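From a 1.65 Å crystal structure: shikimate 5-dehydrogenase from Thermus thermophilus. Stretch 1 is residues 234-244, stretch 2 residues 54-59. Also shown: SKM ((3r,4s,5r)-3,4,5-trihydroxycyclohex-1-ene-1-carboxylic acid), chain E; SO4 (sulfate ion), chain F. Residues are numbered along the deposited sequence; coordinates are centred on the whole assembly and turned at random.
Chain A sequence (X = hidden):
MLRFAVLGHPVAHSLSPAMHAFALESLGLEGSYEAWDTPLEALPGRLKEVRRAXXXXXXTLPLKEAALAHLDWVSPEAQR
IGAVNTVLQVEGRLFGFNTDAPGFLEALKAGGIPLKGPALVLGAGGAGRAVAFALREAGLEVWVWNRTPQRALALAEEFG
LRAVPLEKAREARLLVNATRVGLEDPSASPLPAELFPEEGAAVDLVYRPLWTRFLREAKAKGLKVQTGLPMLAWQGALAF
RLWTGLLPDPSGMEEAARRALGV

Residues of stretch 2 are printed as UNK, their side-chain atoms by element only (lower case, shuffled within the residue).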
# COMPACT_ATOMS: atom_id res chain seq x y z
N TRP A 234 10.87 -16.32 -2.61
CA TRP A 234 9.93 -15.67 -3.52
C TRP A 234 8.77 -14.98 -2.80
O TRP A 234 8.41 -13.86 -3.16
CB TRP A 234 9.41 -16.68 -4.54
CG TRP A 234 10.24 -16.69 -5.77
CD1 TRP A 234 11.19 -17.61 -6.12
CD2 TRP A 234 10.23 -15.71 -6.81
NE1 TRP A 234 11.77 -17.27 -7.31
CE2 TRP A 234 11.20 -16.10 -7.76
CE3 TRP A 234 9.50 -14.54 -7.03
CZ2 TRP A 234 11.46 -15.36 -8.91
CZ3 TRP A 234 9.75 -13.80 -8.17
CH2 TRP A 234 10.72 -14.22 -9.11
N GLN A 235 8.19 -15.63 -1.80
CA GLN A 235 7.09 -14.96 -1.11
C GLN A 235 7.62 -13.69 -0.45
O GLN A 235 6.91 -12.68 -0.35
CB GLN A 235 6.42 -15.89 -0.08
CG GLN A 235 7.25 -16.31 1.14
CD GLN A 235 7.39 -15.23 2.19
OE1 GLN A 235 6.43 -14.50 2.49
NE2 GLN A 235 8.58 -15.12 2.78
N GLY A 236 8.90 -13.73 -0.03
CA GLY A 236 9.51 -12.57 0.59
C GLY A 236 9.78 -11.46 -0.41
O GLY A 236 9.48 -10.29 -0.14
N ALA A 237 10.35 -11.79 -1.57
CA ALA A 237 10.63 -10.79 -2.59
C ALA A 237 9.33 -10.13 -3.04
O ALA A 237 9.27 -8.91 -3.25
CB ALA A 237 11.32 -11.42 -3.80
N LEU A 238 8.29 -10.94 -3.20
CA LEU A 238 7.00 -10.41 -3.61
C LEU A 238 6.42 -9.48 -2.56
O LEU A 238 5.77 -8.48 -2.90
CB LEU A 238 6.02 -11.54 -3.91
CG LEU A 238 6.36 -12.39 -5.13
CD1 LEU A 238 5.35 -13.52 -5.24
CD2 LEU A 238 6.34 -11.54 -6.38
N ALA A 239 6.63 -9.80 -1.29
CA ALA A 239 6.10 -8.94 -0.23
C ALA A 239 6.85 -7.61 -0.24
O ALA A 239 6.26 -6.55 -0.04
CB ALA A 239 6.26 -9.62 1.14
N PHE A 240 8.16 -7.68 -0.46
CA PHE A 240 8.97 -6.46 -0.50
C PHE A 240 8.50 -5.54 -1.63
O PHE A 240 8.47 -4.31 -1.47
CB PHE A 240 10.45 -6.81 -0.70
CG PHE A 240 11.38 -5.69 -0.33
CD1 PHE A 240 11.98 -5.65 0.92
CD2 PHE A 240 11.62 -4.66 -1.24
CE1 PHE A 240 12.82 -4.59 1.28
CE2 PHE A 240 12.45 -3.60 -0.90
CZ PHE A 240 13.06 -3.56 0.36
N ARG A 241 8.14 -6.12 -2.77
CA ARG A 241 7.66 -5.31 -3.88
C ARG A 241 6.31 -4.71 -3.50
O ARG A 241 6.02 -3.58 -3.87
CB ARG A 241 7.53 -6.14 -5.17
CG ARG A 241 7.18 -5.29 -6.38
CD ARG A 241 7.12 -6.13 -7.64
NE ARG A 241 6.13 -7.19 -7.54
CZ ARG A 241 5.97 -8.16 -8.44
NH1 ARG A 241 6.75 -8.22 -9.51
NH2 ARG A 241 5.03 -9.08 -8.25
N LEU A 242 5.47 -5.46 -2.79
CA LEU A 242 4.18 -4.90 -2.38
C LEU A 242 4.43 -3.67 -1.50
O LEU A 242 3.76 -2.65 -1.66
CB LEU A 242 3.34 -5.90 -1.57
CG LEU A 242 2.79 -7.13 -2.28
CD1 LEU A 242 1.96 -7.94 -1.30
CD2 LEU A 242 1.95 -6.71 -3.47
N TRP A 243 5.38 -3.78 -0.58
CA TRP A 243 5.68 -2.67 0.32
C TRP A 243 6.34 -1.45 -0.32
O TRP A 243 6.05 -0.33 0.07
CB TRP A 243 6.59 -3.13 1.46
CG TRP A 243 6.02 -4.18 2.34
CD1 TRP A 243 4.71 -4.32 2.71
CD2 TRP A 243 6.74 -5.24 2.98
NE1 TRP A 243 4.57 -5.41 3.55
CE2 TRP A 243 5.80 -5.99 3.72
CE3 TRP A 243 8.09 -5.62 2.99
CZ2 TRP A 243 6.17 -7.11 4.48
CZ3 TRP A 243 8.46 -6.74 3.75
CH2 TRP A 243 7.50 -7.47 4.48
N THR A 244 7.23 -1.67 -1.29
CA THR A 244 7.98 -0.56 -1.89
C THR A 244 7.83 -0.28 -3.38
O THR A 244 8.18 0.81 -3.83
CB THR A 244 9.48 -0.79 -1.70
OG1 THR A 244 9.88 -1.93 -2.47
CG2 THR A 244 9.81 -1.04 -0.24
N UNK A 54 5.34 0.75 11.47
CA UNK A 54 5.91 -0.14 10.45
C UNK A 54 5.29 0.08 9.09
O UNK A 54 4.10 0.33 8.99
c UNK A 54 7.65 -2.85 11.86
c UNK A 54 8.09 -2.77 14.23
c UNK A 54 6.53 -2.03 12.02
c UNK A 54 5.72 -1.61 10.83
c UNK A 54 8.43 -3.22 12.96
c UNK A 54 6.20 -1.59 13.29
c UNK A 54 6.97 -1.95 14.40
N UNK A 55 6.12 -0.01 8.04
CA UNK A 55 5.61 0.16 6.68
C UNK A 55 4.91 -1.13 6.27
O UNK A 55 3.96 -1.11 5.48
c UNK A 55 6.38 0.28 4.24
c UNK A 55 5.36 1.31 3.78
c UNK A 55 4.46 2.12 1.62
n UNK A 55 3.77 3.07 2.24
c UNK A 55 6.75 0.43 5.71
n UNK A 55 5.22 1.28 2.33
n UNK A 55 4.39 2.00 0.30
N UNK A 56 5.40 -2.25 6.78
CA UNK A 56 4.81 -3.54 6.46
C UNK A 56 5.36 -4.63 7.35
O UNK A 56 6.41 -4.48 7.97
N UNK A 57 4.63 -5.74 7.43
CA UNK A 57 5.08 -6.86 8.23
C UNK A 57 4.63 -8.13 7.57
O UNK A 57 3.66 -8.14 6.80
c UNK A 57 2.96 -6.97 9.62
c UNK A 57 4.93 -5.64 10.44
c UNK A 57 4.50 -6.87 9.67
N UNK A 58 5.37 -9.21 7.83
CA UNK A 58 5.00 -10.53 7.34
C UNK A 58 4.36 -11.17 8.56
O UNK A 58 4.68 -10.79 9.70
o UNK A 58 7.86 -10.77 5.23
c UNK A 58 6.67 -10.99 5.50
n UNK A 58 5.71 -10.95 4.58
c UNK A 58 6.24 -11.32 6.91
N UNK A 59 3.44 -12.09 8.34
CA UNK A 59 2.77 -12.78 9.43
C UNK A 59 3.04 -14.26 9.29
O UNK A 59 3.01 -14.80 8.18
c UNK A 59 -0.81 -11.21 9.56
c UNK A 59 1.23 -10.45 10.79
c UNK A 59 1.25 -12.55 9.40
c UNK A 59 0.70 -11.13 9.53
O12 SKM E . 4.56 -16.52 4.67
C8 SKM E . 5.87 -16.54 5.26
C6 SKM E . 6.05 -15.29 6.16
O7 SKM E . 5.87 -14.12 5.38
C5 SKM E . 7.46 -15.27 6.81
C4 SKM E . 7.95 -16.65 7.24
C1 SKM E . 9.18 -16.72 8.07
O2 SKM E . 9.81 -15.58 8.42
O3 SKM E . 9.63 -17.80 8.44
C10 SKM E . 7.33 -17.79 6.91
C9 SKM E . 6.07 -17.85 6.08
O11 SKM E . 4.95 -18.03 6.96
S SO4 F . 2.68 -5.83 -7.23
O1 SO4 F . 3.70 -5.99 -5.98
O2 SO4 F . 1.82 -4.72 -6.84
O3 SO4 F . 3.34 -5.60 -8.33
O4 SO4 F . 1.92 -7.05 -7.20

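Position 54 carries seven side-chain atoms, all carbon: one methylene carbon and then a closed ring of six, out of reach of stretch 1. No heteroatom sits on the ring, so the residue is Phe54. It comes just as the chain leaves a helix, and its ring is partly exposed.

At position 55 the side chain runs through three carbons to a nitrogen and ends in a carbon bearing two more nitrogens. Its CA-to-CB bond points sideways, yet the end of the chain reaches the backbone carbonyl of Trp243. The residue is Arg55. Arg55 NE and NH2 each donate a hydrogen bond to Trp243 O, both at 2.9 Å. Such a long, multiply donating side chain suits a backbone acceptor on the helix, and further hydrogen bonds elsewhere in the structure help to satisfy the buried group.

Position 56 has no side-chain atoms, and its CA lies over the face of the Trp243 indole, 3.5 Å from Trp243 NE1; it is Gly56. The Gly56 CA is 3.8 Å from the centroid of the five-membered ring of Trp243, in a CH-pi contact. A CB built here would point toward the helix and fall 2.1 Å from Trp243 NE1, a clash. Glycine lets ring and backbone pack this closely.

Position 57 shows three carbons, CB bearing two others. Its CA-to-CB bond points away from the helix, while its backbone O meets Trp243 CZ2 at 3.6 Å, near the plane of the ring. This is Val57, whose apolar side chain suits a buried site.

Position 58 has two carbons, the second bearing one oxygen and one nitrogen; this end packs against Trp243 and Ala239. The residue is Asn58. Its OD1 lies 3.4 Å from Trp243 CH2 at the ring edge, and its ND2 is 3.7 Å from Ala239 CB. An amide suits this buried place because both its polar atoms are hydrogen-bonded elsewhere. Shikimate packs close by, its O7 3.2 Å from Asn58 CB and donating a 3.0 Å hydrogen bond to Gln235 OE1.

Position 59 has four carbons, forked at the second, and does not reach stretch 1. It is Leu59, apolar as befits a buried side chain.

The contact therefore centres on Trp243, the residue with the most area covered. Helix and strand run roughly antiparallel, at 152°, with their axes 9.3 Å apart at closest approach. The indole packs with Gly56 over one face, while Arg55 ties down the tryptophan's own carbonyl.

Stretch 2, residues 54-59: FRGVNL
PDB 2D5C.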